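Local coordinates for pmbA-related protein (Thermotoga maritima, PDB 1VL4) that is of uncertain function but belongs to the PmbA/TldD family, whose members are generally regarded as metallopeptidases, at residues Leu346-Gly351 with Ile433-Leu438; Met239-Leu244 with Gly423-Val428; Val31-Ser36 with Val63-Leu68; Glu104-Gly109 with Ile165-Gly170. All blocks are in the same frame, centred on the assembly; numbering follows the deposited sequence. Where two conformers were deposited one is given.

Contact 1 (Leu346-Gly351 with Ile433-Leu438); sequences LMLMPG and IAPSVL
M347 and I433 sit side by side on parallel strands, their side chains on the same face of the sheet. The extended M347 chain runs past the I433 methyl CG2, which fits against its flank: M347 CG is 3.8 Å from I433 CG2, and SD and CE pass a little farther off. I433 CG2 lies anti to its backbone N, the torsion that turns this branch toward the methionine. Two backbone bonds hold the strands in step, I433 N to L346 O at 2.9 Å and L348 N to I433 O at 3.0 Å.

Beyond these bonds the L348 side chain forms a second bump. Its CD2 pushes into a notch between the P435 ring and V437, 3.8 Å from P435 CD and only 3.4 Å from V437 CG1, a tight fit. The proline ring crosses the leucine at about a right angle, and its CD also rests 3.3 Å from the carbonyl O of L348. P435 CG also meets the CA of P350 at 4.0 Å, a looser touch between the two prolines.

Strand 345-348 lies between strands 282-285 and 432-434 in a mixed sheet. I282 packs on L348 from the first of these, V422 of strand 419-422 touches both L348 and P435, and L244 of helix 241-247 reaches L348, A434 and V437.

Contact 2 (Met239-Leu244 with Gly423-Val428); sequences MRNTAL and GNDVKV
N241, in the first turn of helix 241-247, brings its backbone nearest to K427 at the start of strand 427-428, with 6.3 Å between the two CA atoms. The contact thus sits at the N-terminal end of the helix, where R240 holds the N-cap position. The one hydrogen bond between the segments runs from a side chain to the backbone: N241 ND2 donates to D425 O at 2.7 Å, with an N-H...O angle of 156° and the acceptor close to the plane of the amide. The D425 carboxylate flanks the same amide, its plane turned 26° from it, but OD2 stays 3.6 Å from N241 ND2 and bonds instead to the hydroxyl of S436, which also bonds to N241 N.

K427 crosses N241 at about a right angle, its CB 3.6 Å from ND2. Farther along, its CD lies 4.0 Å from the methyl CG2 of T242, before NZ departs to Y199 O and cation-pi contacts with Y199 and W198. The T242 hydroxyl faces R240, whose NE and NH1 both hold OG1 side-on, at 3.0 Å from NE. T242 OG1 also bonds to T369 O, and R240 forms salt bridges with E220 and E370.

An alanine in place of T242 would probably leave R240 NE and NH1, and T369 O, without their hydroxyl partner and open a gap beside the K427 chain.

One polar bond carries the contact, a neutral amide tying the loop to the helix start with the aliphatic part of K427 packed beside it, while the nearby charged groups have their main partners outside the two segments.

Contact 3 (Val31-Ser36 with Val63-Leu68); sequences VEVQIS and VEIKVL
V33 and I35 meet V63 and I65 on one face of an antiparallel strand pair. The V33 methyl CG2 lies 4.0 Å from I65 CG2; it also approaches V67, though that contact holds for one of two deposited conformers. Next along, I35 CG2 lies 3.7 Å from V63 CG1, the two side chains side by side and pointing the same way; I35 CG2 and V63 CG1 are each anti to their own backbone N.

Behind the methyls, six backbone hydrogen bonds fix the register, two each for the pairs E32-L68, Q34-K66 and S36-E64. The straightest runs from K66 N to Q34 O, 2.8 Å with an N-H...O angle of 174°. CA-H...O contacts fill the spaces between, as from I35 CA to E64 O at 3.3 Å.

Farther out, helix 15-29 packs F23 and A26 on V33, while C87 and A91 of helix 84-93 reach I65 and V67. On the face of E32, Q34, K66 and L68 lies F106, and the polar end of E32 bonds to T168, that of Q34 to N167.

The pair is the open end of the beta hairpin of strands 32-48 and 51-69, within a six-stranded antiparallel sheet backed here by helices.

Contact 4 (Glu104-Gly109 with Ile165-Gly170); sequences EYFFEG and ITNTLG
F106 and L169 form the close apolar part of this contact. L169 CD1 approaches the ring at its edge, near the ring plane, 3.7 Å from F106 CD2, and the two side chains cross at about a right angle. Beside them the N167 amide slides past the phenylalanine, its ND2 3.6 Å from F106 CB. The same N167 ND2 donates to F107 O at 2.8 Å, a bond nearly straight at 173°, with the acceptor in the amide plane. N167 OD1 accepts from L169 N at 2.8 Å, an Asx turn inside the type I turn from N167 to G170.

Toward solvent the packing narrows to E108 CG against L169 CD2 (3.6 Å), beside a water that donates both to E108 OE2 and to L169 O. G109 N reaches the same L169 O at 3.0 Å.

A leucine in place of N167 would probably leave F107 O, L169 N and Q34 OE1 without their side-chain partner and let the turn and loop move more freely.

One buried amide joins the neighbouring strand, the 104-109 loop and its own turn, whereas the outer side relies on a backbone bond and a water bridge, the latter probably easier to exchange.

Contacts 1 and 2 adjoin in the C-terminal part of the chain, their centres about 6 Å apart; strands 432-434 and 427-428, neighbours in one sheet, bring them together. Contacts 3 and 4 form a second pair, about 9 Å between centres, near one end of the long antiparallel sheet. The two pairs lie some 36 to 41 Å apart, centre to centre. Contact 1 is the buried one, mostly apolar, while contact 2 is more polar and partly exposed. Contact 3, a ladder of backbone bonds, is partly buried and apolar on its helix-covered face. Contact 4 instead fastens a loop to the turn ending strand 148-167, next to strand 32-48 of contact 3, and has the most solvent-exposed residues.

Contact 1 (Leu346-Gly351 with Ile433-Leu438)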
loop_
_atom_site.group_PDB
_atom_site.type_symbol
_atom_site.label_atom_id
_atom_site.label_comp_id
_atom_site.label_asym_id
_atom_site.label_seq_id
_atom_site.Cartn_x
_atom_site.Cartn_y
_atom_site.Cartn_z
ATOM N N LEU A 346 -4.333 -21.837 -2.736
ATOM C CA LEU A 346 -3.353 -22.534 -3.554
ATOM C C LEU A 346 -2.577 -23.483 -2.642
ATOM O O LEU A 346 -1.758 -23.022 -1.872
ATOM C CB LEU A 346 -2.394 -21.562 -4.234
ATOM C CG LEU A 346 -1.417 -22.215 -5.244
ATOM C CD1 LEU A 346 -2.173 -22.737 -6.435
ATOM C CD2 LEU A 346 -0.359 -21.265 -5.644
ATOM N N MET A 347 -2.781 -24.794 -2.834
ATOM C CA MET A 347 -2.281 -25.814 -1.941
ATOM C C MET A 347 -1.272 -26.746 -2.586
ATOM O O MET A 347 -1.586 -27.435 -3.543
ATOM C CB MET A 347 -3.439 -26.648 -1.394
ATOM C CG MET A 347 -3.009 -27.732 -0.434
ATOM S SD MET A 347 -4.383 -28.430 0.430
ATOM C CE MET A 347 -3.594 -29.624 1.482
ATOM N N LEU A 348 -0.109 -26.852 -1.966
ATOM C CA LEU A 348 0.830 -27.929 -2.283
ATOM C C LEU A 348 0.420 -29.151 -1.489
ATOM O O LEU A 348 0.302 -29.096 -0.262
ATOM C CB LEU A 348 2.281 -27.541 -1.939
ATOM C CG LEU A 348 3.283 -28.711 -2.112
ATOM C CD1 LEU A 348 3.540 -28.831 -3.551
ATOM C CD2 LEU A 348 4.573 -28.477 -1.414
ATOM N N MET A 349 0.194 -30.254 -2.198
ATOM C CA MET A 349 -0.364 -31.415 -1.622
ATOM C C MET A 349 0.700 -32.137 -0.793
ATOM O O MET A 349 1.804 -32.344 -1.284
ATOM C CB MET A 349 -0.913 -32.303 -2.721
ATOM C CG MET A 349 -2.041 -31.684 -3.561
ATOM S SD MET A 349 -3.440 -30.955 -2.643
ATOM C CE MET A 349 -4.207 -32.350 -1.994
ATOM N N PRO A 350 0.366 -32.550 0.454
ATOM C CA PRO A 350 1.359 -33.206 1.303
ATOM C C PRO A 350 1.683 -34.613 0.863
ATOM O O PRO A 350 0.843 -35.269 0.234
ATOM C CB PRO A 350 0.677 -33.253 2.697
ATOM C CG PRO A 350 -0.747 -33.362 2.402
ATOM C CD PRO A 350 -0.933 -32.480 1.141
ATOM N N GLY A 351 2.882 -35.063 1.214
ATOM C CA GLY A 351 3.230 -36.454 1.163
ATOM C C GLY A 351 3.126 -37.018 2.562
ATOM O O GLY A 351 2.342 -36.533 3.353
ATOM N N ILE A 433 -1.395 -22.697 1.014
ATOM C CA ILE A 433 -1.406 -23.770 1.988
ATOM C C ILE A 433 -0.338 -24.756 1.610
ATOM O O ILE A 433 -0.243 -25.125 0.436
ATOM C CB ILE A 433 -2.718 -24.506 1.906
ATOM C CG1 ILE A 433 -3.889 -23.520 2.169
ATOM C CG2 ILE A 433 -2.707 -25.743 2.812
ATOM C CD1 ILE A 433 -5.229 -24.226 2.130
ATOM N N ALA A 434 0.461 -25.190 2.574
ATOM C CA ALA A 434 1.611 -26.019 2.238
ATOM C C ALA A 434 2.208 -26.704 3.420
ATOM O O ALA A 434 2.165 -26.171 4.509
ATOM C CB ALA A 434 2.715 -25.184 1.539
ATOM N N PRO A 435 2.846 -27.865 3.163
ATOM C CA PRO A 435 3.743 -28.511 4.120
ATOM C C PRO A 435 5.177 -28.076 3.897
ATOM O O PRO A 435 5.447 -27.233 3.061
ATOM C CB PRO A 435 3.564 -29.980 3.782
ATOM C CG PRO A 435 3.451 -29.960 2.288
ATOM C CD PRO A 435 2.742 -28.666 1.932
ATOM N N SER A 436 6.094 -28.591 4.683
ATOM C CA SER A 436 7.507 -28.426 4.446
ATOM C C SER A 436 7.874 -29.320 3.238
ATOM O O SER A 436 7.161 -30.259 2.928
ATOM C CB SER A 436 8.298 -28.827 5.690
ATOM O OG SER A 436 7.869 -28.103 6.832
ATOM N N VAL A 437 8.955 -28.960 2.550
ATOM C CA VAL A 437 9.534 -29.748 1.456
ATOM C C VAL A 437 11.041 -29.826 1.571
ATOM O O VAL A 437 11.711 -28.942 2.186
ATOM C CB VAL A 437 9.203 -29.147 0.054
ATOM C CG1 VAL A 437 7.706 -29.125 -0.171
ATOM C CG2 VAL A 437 9.832 -27.722 -0.122
ATOM N N LEU A 438 11.574 -30.911 1.003
ATOM C CA LEU A 438 12.988 -31.087 0.766
ATOM C C LEU A 438 13.350 -30.789 -0.702
ATOM O O LEU A 438 12.842 -31.429 -1.639
ATOM C CB LEU A 438 13.430 -32.503 1.139
ATOM C CG LEU A 438 14.898 -32.772 0.843
ATOM C CD1 LEU A 438 15.826 -31.773 1.580
ATOM C CD2 LEU A 438 15.203 -34.218 1.204
#

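Contact 2 (Met239-Leu244 with Gly423-Val428)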
loop_
_atom_site.group_PDB
_atom_site.type_symbol
_atom_site.label_atom_id
_atom_site.label_comp_id
_atom_site.label_asym_id
_atom_site.label_seq_id
_atom_site.Cartn_x
_atom_site.Cartn_y
_atom_site.Cartn_z
ATOM N N MET A 239 12.889 -26.676 3.224
ATOM C CA MET A 239 12.141 -25.449 3.386
ATOM C C MET A 239 10.884 -25.681 4.199
ATOM O O MET A 239 9.917 -26.281 3.733
ATOM C CB MET A 239 11.855 -24.851 2.041
ATOM C CG MET A 239 11.048 -23.570 2.138
ATOM S SD MET A 239 11.234 -22.546 0.678
ATOM C CE MET A 239 12.990 -22.397 0.659
ATOM N N ARG A 240 10.892 -25.199 5.440
ATOM C CA ARG A 240 9.739 -25.363 6.299
ATOM C C ARG A 240 8.509 -24.699 5.671
ATOM O O ARG A 240 8.632 -23.734 4.916
ATOM C CB ARG A 240 9.975 -24.792 7.673
ATOM C CG ARG A 240 9.013 -25.322 8.735
ATOM C CD ARG A 240 9.363 -24.848 10.106
ATOM N NE ARG A 240 9.044 -23.432 10.267
ATOM C CZ ARG A 240 9.384 -22.713 11.324
ATOM N NH1 ARG A 240 9.069 -21.437 11.351
ATOM N NH2 ARG A 240 10.017 -23.275 12.352
ATOM N N ASN A 241 7.351 -25.257 6.009
ATOM C CA ASN A 241 6.051 -24.748 5.578
ATOM C C ASN A 241 5.922 -23.212 5.598
ATOM O O ASN A 241 5.497 -22.602 4.613
ATOM C CB ASN A 241 4.859 -25.468 6.309
ATOM C CG ASN A 241 4.956 -25.498 7.836
ATOM O OD1 ASN A 241 5.674 -24.714 8.464
ATOM N ND2 ASN A 241 4.152 -26.395 8.448
ATOM N N THR A 242 6.289 -22.600 6.712
ATOM C CA THR A 242 6.178 -21.144 6.867
ATOM C C THR A 242 6.962 -20.356 5.795
ATOM O O THR A 242 6.489 -19.324 5.342
ATOM C CB THR A 242 6.688 -20.698 8.238
ATOM O OG1 THR A 242 7.961 -21.306 8.479
ATOM C CG2 THR A 242 5.766 -21.160 9.319
ATOM N N ALA A 243 8.149 -20.834 5.395
ATOM C CA ALA A 243 8.909 -20.163 4.310
ATOM C C ALA A 243 8.218 -20.421 2.952
ATOM O O ALA A 243 8.033 -19.510 2.126
ATOM C CB ALA A 243 10.350 -20.637 4.297
ATOM N N LEU A 244 7.781 -21.654 2.736
ATOM C CA LEU A 244 7.243 -22.034 1.442
ATOM C C LEU A 244 5.909 -21.361 1.211
ATOM O O LEU A 244 5.604 -20.995 0.082
ATOM C CB LEU A 244 7.143 -23.555 1.331
ATOM C CG LEU A 244 6.599 -24.104 0.023
ATOM C CD1 LEU A 244 7.527 -23.750 -1.141
ATOM C CD2 LEU A 244 6.449 -25.608 0.156
ATOM N N GLY A 423 6.416 -33.062 2.848
ATOM C CA GLY A 423 5.974 -33.399 4.209
ATOM C C GLY A 423 4.475 -33.467 4.369
ATOM O O GLY A 423 3.705 -33.210 3.434
ATOM N N ASN A 424 4.061 -33.733 5.599
ATOM C CA ASN A 424 2.659 -33.868 5.918
ATOM C C ASN A 424 2.271 -32.794 6.952
ATOM O O ASN A 424 1.209 -32.848 7.543
ATOM C CB ASN A 424 2.354 -35.314 6.373
ATOM C CG ASN A 424 2.974 -35.637 7.724
ATOM O OD1 ASN A 424 3.528 -34.773 8.382
ATOM N ND2 ASN A 424 2.886 -36.887 8.131
ATOM N N ASP A 425 3.145 -31.814 7.165
ATOM C CA ASP A 425 2.943 -30.755 8.154
ATOM C C ASP A 425 2.374 -29.546 7.441
ATOM O O ASP A 425 3.012 -28.516 7.331
ATOM C CB ASP A 425 4.239 -30.386 8.906
ATOM C CG ASP A 425 5.389 -30.012 7.973
ATOM O OD1 ASP A 425 5.382 -30.480 6.817
ATOM O OD2 ASP A 425 6.300 -29.271 8.403
ATOM N N VAL A 426 1.132 -29.694 6.997
ATOM C CA VAL A 426 0.435 -28.664 6.238
ATOM C C VAL A 426 0.044 -27.486 7.133
ATOM O O VAL A 426 -0.432 -27.675 8.252
ATOM C CB VAL A 426 -0.827 -29.256 5.601
ATOM C CG1 VAL A 426 -1.667 -28.137 4.932
ATOM C CG2 VAL A 426 -0.435 -30.338 4.609
ATOM N N LYS A 427 0.340 -26.276 6.666
ATOM C CA LYS A 427 -0.018 -25.056 7.342
ATOM C C LYS A 427 -0.749 -24.163 6.329
ATOM O O LYS A 427 -0.455 -24.159 5.134
ATOM C CB LYS A 427 1.215 -24.333 7.904
ATOM C CG LYS A 427 0.897 -23.067 8.693
ATOM C CD LYS A 427 2.017 -22.602 9.559
ATOM C CE LYS A 427 1.789 -21.191 10.125
ATOM N NZ LYS A 427 0.680 -21.065 11.100
ATOM N N VAL A 428 -1.692 -23.381 6.835
ATOM C CA VAL A 428 -2.508 -22.505 5.990
ATOM C C VAL A 428 -2.082 -21.033 6.157
ATOM O O VAL A 428 -1.806 -20.557 7.280
ATOM C CB VAL A 428 -4.008 -22.695 6.376
ATOM C CG1 VAL A 428 -4.900 -21.668 5.632
ATOM C CG2 VAL A 428 -4.448 -24.002 6.067
#

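Contact 3 (Val31-Ser36 with Val63-Leu68)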
loop_
_atom_site.group_PDB
_atom_site.type_symbol
_atom_site.label_atom_id
_atom_site.label_comp_id
_atom_site.label_asym_id
_atom_site.label_seq_id
_atom_site.Cartn_x
_atom_site.Cartn_y
_atom_site.Cartn_z
ATOM N N VAL A 31 -29.233 -1.985 -22.240
ATOM C CA VAL A 31 -27.971 -2.487 -21.700
ATOM C C VAL A 31 -28.210 -3.551 -20.639
ATOM O O VAL A 31 -29.348 -3.728 -20.174
ATOM C CB VAL A 31 -27.134 -1.308 -21.119
ATOM C CG1 VAL A 31 -26.936 -0.240 -22.173
ATOM C CG2 VAL A 31 -27.773 -0.707 -19.868
ATOM N N GLU A 32 -27.155 -4.283 -20.267
ATOM C CA GLU A 32 -27.223 -5.149 -19.123
ATOM C C GLU A 32 -26.603 -4.359 -17.968
ATOM O O GLU A 32 -25.841 -3.416 -18.203
ATOM C CB GLU A 32 -26.446 -6.466 -19.308
ATOM C CG GLU A 32 -26.724 -7.188 -20.611
ATOM C CD GLU A 32 -28.140 -7.711 -20.704
ATOM O OE1 GLU A 32 -28.847 -7.743 -19.673
ATOM O OE2 GLU A 32 -28.548 -8.076 -21.823
ATOM N N VAL A 33 -26.982 -4.702 -16.744
ATOM C CA VAL A 33 -26.327 -4.154 -15.552
ATOM C C VAL A 33 -25.999 -5.261 -14.569
ATOM O O VAL A 33 -26.706 -6.298 -14.466
ATOM C CB VAL A 33 -27.147 -2.991 -14.892
ATOM C CG1 VAL A 33 -28.439 -3.522 -14.247
ATOM C CG2 VAL A 33 -26.325 -2.240 -13.907
ATOM N N GLN A 34 -24.862 -5.062 -13.892
ATOM C CA GLN A 34 -24.396 -5.919 -12.827
ATOM C C GLN A 34 -24.037 -5.082 -11.613
ATOM O O GLN A 34 -23.411 -4.026 -11.727
ATOM C CB GLN A 34 -23.213 -6.758 -13.271
ATOM C CG GLN A 34 -22.646 -7.654 -12.209
ATOM C CD GLN A 34 -21.668 -8.669 -12.818
ATOM O OE1 GLN A 34 -22.061 -9.703 -13.356
ATOM N NE2 GLN A 34 -20.393 -8.318 -12.811
ATOM N N ILE A 35 -24.485 -5.554 -10.458
ATOM C CA ILE A 35 -24.298 -4.880 -9.199
ATOM C C ILE A 35 -23.571 -5.820 -8.240
ATOM O O ILE A 35 -23.997 -6.958 -8.003
ATOM C CB ILE A 35 -25.626 -4.437 -8.566
ATOM C CG1 ILE A 35 -26.479 -3.688 -9.564
ATOM C CG2 ILE A 35 -25.321 -3.571 -7.322
ATOM C CD1 ILE A 35 -27.934 -3.630 -9.146
ATOM N N SER A 36 -22.443 -5.351 -7.728
ATOM C CA SER A 36 -21.659 -6.087 -6.779
ATOM C C SER A 36 -21.673 -5.282 -5.454
ATOM O O SER A 36 -21.416 -4.051 -5.410
ATOM C CB SER A 36 -20.236 -6.301 -7.286
ATOM O OG SER A 36 -20.242 -6.982 -8.527
ATOM N N VAL A 63 -20.566 -0.459 -3.234
ATOM C CA VAL A 63 -21.406 -0.979 -4.316
ATOM C C VAL A 63 -20.778 -0.594 -5.668
ATOM O O VAL A 63 -20.453 0.560 -5.865
ATOM C CB VAL A 63 -22.812 -0.435 -4.206
ATOM C CG1 VAL A 63 -23.638 -0.971 -5.298
ATOM C CG2 VAL A 63 -23.389 -0.863 -2.904
ATOM N N GLU A 64 -20.517 -1.570 -6.519
ATOM C CA GLU A 64 -20.069 -1.352 -7.874
ATOM C C GLU A 64 -21.235 -1.581 -8.820
ATOM O O GLU A 64 -21.863 -2.648 -8.789
ATOM C CB GLU A 64 -18.976 -2.351 -8.257
ATOM C CG GLU A 64 -18.401 -2.076 -9.670
ATOM C CD GLU A 64 -17.471 -3.186 -10.181
ATOM O OE1 GLU A 64 -17.313 -4.239 -9.514
ATOM O OE2 GLU A 64 -16.900 -2.998 -11.269
ATOM N N ILE A 65 -21.464 -0.608 -9.688
ATOM C CA ILE A 65 -22.501 -0.666 -10.712
ATOM C C ILE A 65 -21.794 -0.748 -12.080
ATOM O O ILE A 65 -21.057 0.185 -12.461
ATOM C CB ILE A 65 -23.376 0.547 -10.655
ATOM C CG1 ILE A 65 -24.119 0.634 -9.318
ATOM C CG2 ILE A 65 -24.419 0.545 -11.822
ATOM C CD1 ILE A 65 -23.968 1.913 -8.608
ATOM N N LYS A 66 -21.969 -1.863 -12.792
ATOM C CA LYS A 66 -21.333 -2.012 -14.096
ATOM C C LYS A 66 -22.389 -2.249 -15.190
ATOM O O LYS A 66 -23.219 -3.171 -15.066
ATOM C CB LYS A 66 -20.348 -3.157 -14.053
ATOM C CG LYS A 66 -19.522 -3.374 -15.314
ATOM C CD LYS A 66 -18.530 -4.490 -15.084
ATOM C CE LYS A 66 -17.191 -4.000 -14.523
ATOM N NZ LYS A 66 -16.180 -5.109 -14.431
ATOM N N VAL A 67 -22.345 -1.430 -16.232
ATOM C CA VAL A 67 -23.294 -1.532 -17.354
ATOM C C VAL A 67 -22.556 -2.049 -18.598
ATOM O O VAL A 67 -21.442 -1.577 -18.892
ATOM C CB VAL A 67 -23.927 -0.199 -17.651
ATOM C CG1 VAL A 67 -24.752 -0.263 -18.915
ATOM C CG2 VAL A 67 -24.786 0.255 -16.456
ATOM N N LEU A 68 -23.199 -2.989 -19.315
ATOM C CA LEU A 68 -22.599 -3.724 -20.455
ATOM C C LEU A 68 -23.426 -3.414 -21.688
ATOM O O LEU A 68 -24.625 -3.584 -21.679
ATOM C CB LEU A 68 -22.567 -5.191 -20.165
ATOM C CG LEU A 68 -22.078 -6.153 -21.249
ATOM C CD1 LEU A 68 -20.605 -5.964 -21.532
ATOM C CD2 LEU A 68 -22.349 -7.576 -20.764
#

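Contact 4 (Glu104-Gly109 with Ile165-Gly170)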
loop_
_atom_site.group_PDB
_atom_site.type_symbol
_atom_site.label_atom_id
_atom_site.label_comp_id
_atom_site.label_asym_id
_atom_site.label_seq_id
_atom_site.Cartn_x
_atom_site.Cartn_y
_atom_site.Cartn_z
ATOM N N GLU A 104 -16.236 -7.840 -23.694
ATOM C CA GLU A 104 -16.623 -8.226 -22.309
ATOM C C GLU A 104 -17.979 -8.924 -22.245
ATOM O O GLU A 104 -18.870 -8.703 -23.078
ATOM C CB GLU A 104 -16.693 -7.018 -21.347
ATOM C CG GLU A 104 -15.408 -6.148 -21.182
ATOM C CD GLU A 104 -14.427 -6.696 -20.175
ATOM O OE1 GLU A 104 -14.856 -7.338 -19.190
ATOM O OE2 GLU A 104 -13.211 -6.496 -20.382
ATOM N N TYR A 105 -18.159 -9.724 -21.196
ATOM C CA TYR A 105 -19.494 -10.209 -20.892
ATOM C C TYR A 105 -19.738 -10.541 -19.424
ATOM O O TYR A 105 -18.816 -10.568 -18.587
ATOM C CB TYR A 105 -19.867 -11.383 -21.807
ATOM C CG TYR A 105 -18.936 -12.521 -21.711
ATOM C CD1 TYR A 105 -17.709 -12.481 -22.346
ATOM C CD2 TYR A 105 -19.288 -13.656 -20.974
ATOM C CE1 TYR A 105 -16.835 -13.543 -22.243
ATOM C CE2 TYR A 105 -18.441 -14.728 -20.871
ATOM C CZ TYR A 105 -17.209 -14.678 -21.505
ATOM O OH TYR A 105 -16.369 -15.772 -21.384
ATOM N N PHE A 106 -21.022 -10.675 -19.110
ATOM C CA PHE A 106 -21.475 -11.074 -17.789
ATOM C C PHE A 106 -21.834 -12.562 -17.791
ATOM O O PHE A 106 -22.199 -13.123 -18.828
ATOM C CB PHE A 106 -22.729 -10.311 -17.386
ATOM C CG PHE A 106 -22.537 -8.818 -17.167
ATOM C CD1 PHE A 106 -21.276 -8.256 -16.906
ATOM C CD2 PHE A 106 -23.659 -7.976 -17.175
ATOM C CE1 PHE A 106 -21.153 -6.849 -16.663
ATOM C CE2 PHE A 106 -23.538 -6.578 -16.949
ATOM C CZ PHE A 106 -22.262 -6.023 -16.701
ATOM N N PHE A 107 -21.772 -13.133 -16.604
ATOM C CA PHE A 107 -22.150 -14.486 -16.326
ATOM C C PHE A 107 -23.646 -14.592 -16.023
ATOM O O PHE A 107 -24.216 -13.794 -15.272
ATOM C CB PHE A 107 -21.321 -15.030 -15.154
ATOM C CG PHE A 107 -21.302 -16.526 -15.069
ATOM C CD1 PHE A 107 -20.725 -17.270 -16.081
ATOM C CD2 PHE A 107 -21.835 -17.191 -13.988
ATOM C CE1 PHE A 107 -20.668 -18.665 -15.992
ATOM C CE2 PHE A 107 -21.803 -18.596 -13.916
ATOM C CZ PHE A 107 -21.204 -19.321 -14.916
ATOM N N GLU A 108 -24.274 -15.592 -16.618
ATOM C CA GLU A 108 -25.700 -15.830 -16.463
ATOM C C GLU A 108 -26.056 -16.569 -15.187
ATOM O O GLU A 108 -25.252 -17.262 -14.606
ATOM C CB GLU A 108 -26.193 -16.669 -17.657
ATOM C CG GLU A 108 -26.129 -15.941 -18.958
ATOM C CD GLU A 108 -26.629 -16.791 -20.102
ATOM O OE1 GLU A 108 -25.839 -17.649 -20.569
ATOM O OE2 GLU A 108 -27.804 -16.609 -20.510
ATOM N N GLY A 109 -27.305 -16.440 -14.758
ATOM C CA GLY A 109 -27.823 -17.153 -13.611
ATOM C C GLY A 109 -28.006 -18.623 -13.919
ATOM O O GLY A 109 -27.840 -19.043 -15.070
ATOM N N ILE A 165 -23.527 -10.545 -5.668
ATOM C CA ILE A 165 -23.400 -10.176 -7.085
ATOM C C ILE A 165 -24.702 -10.532 -7.802
ATOM O O ILE A 165 -25.215 -11.665 -7.692
ATOM C CB ILE A 165 -22.184 -10.761 -7.777
ATOM C CG1 ILE A 165 -20.920 -10.603 -6.910
ATOM C CG2 ILE A 165 -21.995 -10.091 -9.182
ATOM C CD1 ILE A 165 -19.704 -11.315 -7.421
ATOM N N THR A 166 -25.257 -9.559 -8.503
ATOM C CA THR A 166 -26.460 -9.875 -9.272
ATOM C C THR A 166 -26.453 -9.073 -10.564
ATOM O O THR A 166 -25.864 -7.995 -10.617
ATOM C CB THR A 166 -27.727 -9.648 -8.401
ATOM O OG1 THR A 166 -28.906 -10.033 -9.122
ATOM C CG2 THR A 166 -27.836 -8.175 -7.969
ATOM N N ASN A 167 -27.067 -9.630 -11.611
ATOM C CA ASN A 167 -27.153 -8.985 -12.895
ATOM C C ASN A 167 -28.463 -9.317 -13.635
ATOM O O ASN A 167 -29.224 -10.214 -13.193
ATOM C CB ASN A 167 -25.901 -9.280 -13.727
ATOM C CG ASN A 167 -25.809 -10.684 -14.204
ATOM O OD1 ASN A 167 -26.809 -11.301 -14.481
ATOM N ND2 ASN A 167 -24.564 -11.181 -14.400
ATOM N N THR A 168 -28.684 -8.603 -14.729
ATOM C CA THR A 168 -29.915 -8.711 -15.538
ATOM C C THR A 168 -29.934 -10.014 -16.390
ATOM O O THR A 168 -30.912 -10.293 -17.085
ATOM C CB THR A 168 -30.069 -7.474 -16.406
ATOM O OG1 THR A 168 -28.838 -7.219 -17.109
ATOM C CG2 THR A 168 -30.385 -6.259 -15.507
ATOM N N LEU A 169 -28.863 -10.801 -16.337
ATOM C CA LEU A 169 -28.833 -12.149 -16.943
ATOM C C LEU A 169 -29.234 -13.242 -15.956
ATOM O O LEU A 169 -29.023 -14.456 -16.187
ATOM C CB LEU A 169 -27.448 -12.449 -17.544
ATOM C CG LEU A 169 -27.000 -11.585 -18.704
ATOM C CD1 LEU A 169 -26.472 -10.227 -18.194
ATOM C CD2 LEU A 169 -25.920 -12.402 -19.467
ATOM N N GLY A 170 -29.819 -12.832 -14.843
ATOM C CA GLY A 170 -30.292 -13.786 -13.872
ATOM C C GLY A 170 -29.323 -14.170 -12.786
ATOM O O GLY A 170 -29.695 -14.922 -11.904
HETATM O O HOH W 1 -29.555 -15.387 -19.059
#